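Local coordinates for protein type III secretion T3S chaperone (Chlamydia trachomatis, PDB 3K29) that is of unknown function but, as a YscO homolog, is probably a chaperone-like part of the type III secretion apparatus that can bind copies of itself, at residues K50-Q55 with K81-Q86; R58-Q63 with K75-I80. All coordinates share one frame; numbering follows the deposited sequence.

Contact 1 of 2, residues K50-Q55 with K81-Q86; sequences KNHYMQ and KVVAIQ
Tyr-53 and Val-83 meet where the two long helices of an antiparallel helical hairpin lie side by side, close to the end of the predicted coiled coil. The segment axes approach to 9.3 Å at 159°, and the CA atoms of Tyr-53 and Val-83 are 5.9 Å apart. The Tyr-53 side chain starts against valine: CB packs on Val-83 CG1 at 3.7 Å. With CG anti to the backbone N (chi1 -177°), the ring is carried across to the opposing helix. Along its near side, CD1 lies 3.8 Å from both Val-83 CG1 and the backbone N of Ala-84, and CE1 then reaches Ala-84 CB at 3.5 Å. The ring meets both residues obliquely. Flanking the same valine, His-52 crosses it at about a right angle, its CD2 4.0 Å from Val-83 CG1. Val-83, a buried residue, turns CG1 to both the tyrosine and the histidine, while CG2 faces the imidazole. Ile-80 and Leu-87 of helix 70-160 also touch Tyr-53. No hydrogen bond links the two segments, and even the polar end of the tyrosine meets carbon here, with OH 3.6 Å from Ala-84 CB.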
# COMPACT_ATOMS: atom_id res chain seq x y z
N LYS A 50 26.13 15.52 16.16
CA LYS A 50 26.84 16.23 15.10
C LYS A 50 27.05 17.71 15.48
O LYS A 50 28.12 18.31 15.23
CB LYS A 50 26.08 16.12 13.78
CG LYS A 50 26.90 16.44 12.56
CD LYS A 50 25.99 16.61 11.30
CE LYS A 50 26.82 16.61 10.02
NZ LYS A 50 26.48 17.73 9.02
N ASN A 51 26.05 18.31 16.11
CA ASN A 51 26.20 19.70 16.52
C ASN A 51 27.18 19.87 17.66
O ASN A 51 27.95 20.82 17.69
CB ASN A 51 24.82 20.34 16.78
CG ASN A 51 24.06 20.56 15.48
OD1 ASN A 51 24.66 20.98 14.48
ND2 ASN A 51 22.78 20.26 15.47
N HIS A 52 27.16 18.93 18.59
CA HIS A 52 28.07 18.95 19.70
C HIS A 52 29.50 18.88 19.17
O HIS A 52 30.43 19.53 19.68
CB HIS A 52 27.67 17.80 20.69
CG HIS A 52 28.57 17.68 21.88
ND1 HIS A 52 28.99 18.77 22.62
CD2 HIS A 52 29.12 16.60 22.48
CE1 HIS A 52 29.76 18.38 23.61
NE2 HIS A 52 29.86 17.06 23.55
N TYR A 53 29.67 18.12 18.08
CA TYR A 53 31.01 17.86 17.51
C TYR A 53 31.48 19.16 16.88
O TYR A 53 32.60 19.64 17.09
CB TYR A 53 30.88 16.74 16.48
CG TYR A 53 32.13 16.24 15.80
CD1 TYR A 53 33.24 15.82 16.54
CD2 TYR A 53 32.14 16.06 14.43
CE1 TYR A 53 34.37 15.30 15.88
CE2 TYR A 53 33.25 15.58 13.77
CZ TYR A 53 34.36 15.21 14.49
OH TYR A 53 35.43 14.73 13.79
N MSE A 54 30.58 19.74 16.11
CA MSE A 54 30.84 21.02 15.46
C MSE A 54 31.19 22.11 16.48
O MSE A 54 32.15 22.83 16.32
CB MSE A 54 29.66 21.39 14.54
CG MSE A 54 29.52 20.41 13.38
SE MSE A 54 28.35 20.80 11.84
CE MSE A 54 29.71 21.53 10.64
N GLN A 55 30.41 22.23 17.56
CA GLN A 55 30.73 23.20 18.64
C GLN A 55 32.13 23.00 19.19
O GLN A 55 32.83 23.98 19.39
CB GLN A 55 29.80 23.03 19.85
CG GLN A 55 28.42 23.65 19.70
CD GLN A 55 27.37 23.13 20.76
OE1 GLN A 55 26.17 23.20 20.51
NE2 GLN A 55 27.83 22.64 21.94
N LYS A 81 38.07 13.57 19.38
CA LYS A 81 38.08 12.17 18.91
C LYS A 81 37.01 11.34 19.50
O LYS A 81 36.43 10.51 18.79
CB LYS A 81 39.48 11.53 19.00
CG LYS A 81 40.30 12.08 17.79
CD LYS A 81 41.80 11.96 17.93
CE LYS A 81 42.50 12.82 16.87
NZ LYS A 81 43.91 13.00 17.24
N VAL A 82 36.72 11.53 20.79
CA VAL A 82 35.65 10.81 21.48
C VAL A 82 34.30 11.10 20.84
O VAL A 82 33.53 10.18 20.55
CB VAL A 82 35.62 11.13 23.01
CG1 VAL A 82 34.38 10.61 23.71
CG2 VAL A 82 36.87 10.54 23.71
N VAL A 83 34.05 12.38 20.57
CA VAL A 83 32.76 12.78 20.01
C VAL A 83 32.62 12.25 18.58
O VAL A 83 31.53 11.89 18.18
CB VAL A 83 32.58 14.34 20.06
CG1 VAL A 83 31.19 14.72 19.58
CG2 VAL A 83 32.71 14.79 21.49
N ALA A 84 33.71 12.26 17.82
CA ALA A 84 33.71 11.76 16.45
C ALA A 84 33.21 10.31 16.37
O ALA A 84 32.47 9.94 15.46
CB ALA A 84 35.06 11.85 15.90
N ILE A 85 33.60 9.47 17.33
CA ILE A 85 33.16 8.08 17.38
C ILE A 85 31.68 8.05 17.81
O ILE A 85 30.92 7.28 17.27
CB ILE A 85 34.05 7.25 18.37
CG1 ILE A 85 35.49 7.17 17.84
CG2 ILE A 85 33.49 5.79 18.64
CD1 ILE A 85 36.49 6.66 18.90
N GLN A 86 31.27 8.88 18.75
CA GLN A 86 29.85 8.90 19.05
C GLN A 86 29.05 9.24 17.80
O GLN A 86 27.95 8.67 17.59
CB GLN A 86 29.48 9.93 20.10
CG GLN A 86 30.22 9.85 21.40
CD GLN A 86 29.87 11.03 22.32
OE1 GLN A 86 28.68 11.37 22.46
NE2 GLN A 86 30.88 11.66 22.92

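Contact 2 of 2, residues R58-Q63 with K75-I80; sequences RQLREQ and KMKAYI
Leu-60 and Met-76 have the closest CA atoms across this antiparallel pair, 6.6 Å apart, near the turn of the hairpin. The segments run at 164° to each other, and their axes come no nearer than 10.4 Å, a spacing that side chains must bridge. One residue does nearly all the bridging. Leu-60 extends with CG anti to its amide nitrogen (chi1 171°) and divides its two methyls among three partners. CD1 turns to selenomethionine Met-76 and packs 4.0 Å from its CB. CD2 has two neighbours, Ile-80 CD1 at 3.8 Å and Lys-77 CG at 3.9 Å.

Each partner offers a different part of itself. Met-76 meets Leu-60 through CB, the root of its side chain; in this conformer, one of two, bends at chi2 and chi3 go with a selenium end that leads away from the opposing helix. Lys-77 likewise contributes a methylene close to its backbone, so a formally charged residue joins an apolar patch through its aliphatic stem. Ile-80 sends the end of its longer branch across, meeting Leu-60 at about a right angle, and it also touches Tyr-53 and Lys-56 of helix 8-66. Nearby, Gln-59 uses OE1 to accept a hydrogen bond from Lys-56 NZ within its own helix. Between the two segments there is neither a hydrogen bond nor a salt bridge, which implies that these two segments associate through non-directional van der Waals packing, with the fit probably set by shape.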
# COMPACT_ATOMS: atom_id res chain seq x y z
N ARG A 58 34.78 24.11 16.64
CA ARG A 58 34.80 25.59 16.52
C ARG A 58 35.42 26.18 17.74
O ARG A 58 36.16 27.13 17.64
CB ARG A 58 33.40 26.17 16.32
CG ARG A 58 32.87 26.06 14.92
CD ARG A 58 31.37 26.53 14.75
NE ARG A 58 30.79 26.02 13.49
CZ ARG A 58 31.19 26.48 12.30
NH1 ARG A 58 32.11 27.43 12.25
NH2 ARG A 58 30.70 25.96 11.17
N GLN A 59 35.18 25.57 18.90
CA GLN A 59 35.76 26.10 20.13
C GLN A 59 37.28 25.96 20.05
O GLN A 59 38.01 26.85 20.47
CB GLN A 59 35.20 25.32 21.37
CG GLN A 59 33.78 25.77 21.84
CD GLN A 59 32.99 24.63 22.60
OE1 GLN A 59 33.58 23.65 23.10
NE2 GLN A 59 31.68 24.77 22.66
N LEU A 60 37.76 24.81 19.55
CA LEU A 60 39.22 24.64 19.40
C LEU A 60 39.79 25.62 18.34
O LEU A 60 40.86 26.18 18.54
CB LEU A 60 39.60 23.20 19.01
CG LEU A 60 41.08 22.99 18.61
CD1 LEU A 60 42.02 23.41 19.74
CD2 LEU A 60 41.30 21.47 18.36
N ARG A 61 39.07 25.78 17.24
CA ARG A 61 39.48 26.68 16.16
C ARG A 61 39.63 28.14 16.66
O ARG A 61 40.61 28.85 16.33
CB ARG A 61 38.47 26.55 15.01
CG ARG A 61 39.17 26.35 13.72
CD ARG A 61 39.08 27.62 12.87
NE ARG A 61 37.66 27.89 12.61
CZ ARG A 61 36.96 27.47 11.55
NH1 ARG A 61 37.55 26.78 10.54
NH2 ARG A 61 35.67 27.79 11.46
N GLU A 62 38.71 28.57 17.52
CA GLU A 62 38.84 29.89 18.19
C GLU A 62 40.05 29.98 19.08
O GLU A 62 40.74 31.02 19.14
CB GLU A 62 37.58 30.20 19.01
CG GLU A 62 36.36 30.36 18.15
CD GLU A 62 35.04 30.15 18.90
OE1 GLU A 62 35.03 29.64 20.05
OE2 GLU A 62 33.99 30.51 18.31
N GLN A 63 40.36 28.89 19.79
CA GLN A 63 41.53 28.90 20.67
C GLN A 63 42.79 28.99 19.83
O GLN A 63 43.72 29.69 20.17
CB GLN A 63 41.57 27.68 21.63
CG GLN A 63 40.36 27.73 22.60
CD GLN A 63 40.43 29.01 23.45
OE1 GLN A 63 41.47 29.27 24.09
NE2 GLN A 63 39.35 29.83 23.46
N LYS A 75 44.58 18.22 24.71
CA LYS A 75 43.35 17.91 25.46
C LYS A 75 42.02 18.12 24.68
O LYS A 75 41.08 17.31 24.76
CB LYS A 75 43.31 18.75 26.71
CG LYS A 75 42.13 18.33 27.61
CD LYS A 75 41.99 19.30 28.81
CE LYS A 75 41.11 18.72 29.92
NZ LYS A 75 41.26 19.61 31.09
N MSE A 76 41.90 19.21 23.95
CA MSE A 76 40.69 19.46 23.15
C MSE A 76 40.56 18.43 22.06
O MSE A 76 39.46 17.95 21.80
CB MSE A 76 40.73 20.86 22.50
CG MSE A 76 40.77 21.99 23.50
SE MSE A 76 39.22 22.04 24.66
CE MSE A 76 39.76 20.81 26.12
N LYS A 77 41.68 18.09 21.40
CA LYS A 77 41.67 17.09 20.33
C LYS A 77 41.27 15.72 20.86
O LYS A 77 40.57 14.91 20.18
CB LYS A 77 43.04 16.95 19.65
CG LYS A 77 43.34 18.12 18.71
CD LYS A 77 44.76 18.05 18.19
CE LYS A 77 44.96 16.90 17.19
NZ LYS A 77 43.96 16.94 16.10
N ALA A 78 41.66 15.46 22.11
CA ALA A 78 41.34 14.09 22.67
C ALA A 78 39.83 13.92 22.83
O ALA A 78 39.24 12.91 22.45
CB ALA A 78 42.03 13.91 24.05
N TYR A 79 39.19 14.96 23.36
CA TYR A 79 37.74 15.03 23.50
C TYR A 79 37.04 14.99 22.12
O TYR A 79 36.02 14.32 21.95
CB TYR A 79 37.33 16.32 24.25
CG TYR A 79 37.59 16.37 25.76
CD1 TYR A 79 37.04 15.45 26.61
CD2 TYR A 79 38.31 17.43 26.32
CE1 TYR A 79 37.26 15.50 27.98
CE2 TYR A 79 38.52 17.50 27.69
CZ TYR A 79 38.00 16.53 28.51
OH TYR A 79 38.21 16.59 29.86
N ILE A 80 37.57 15.75 21.14
CA ILE A 80 37.00 15.74 19.79
C ILE A 80 36.98 14.32 19.19
O ILE A 80 35.97 13.89 18.63
CB ILE A 80 37.69 16.74 18.84
CG1 ILE A 80 37.27 18.16 19.25
CG2 ILE A 80 37.39 16.40 17.38
CD1 ILE A 80 38.23 19.28 18.74

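Overall arrangement
Both contacts join helix 8-66 to helix 70-160, as successive levels of one hairpin; the centres of the two contacts lie about 11 Å apart. Contact 2 is the nearer to the turn and is a surface contact; contact 1, one level further from it, is partly buried. Burial falls from 216 to 162 Å² toward the turn as the helices stand further apart. The chemistry changes with it: aromatic rings against small aliphatic groups in contact 1, a branched aliphatic side chain against aliphatic carbons in contact 2. Tyr-53 couples the levels, its CE1 packing 3.5 Å from the backbone O of Ile-80.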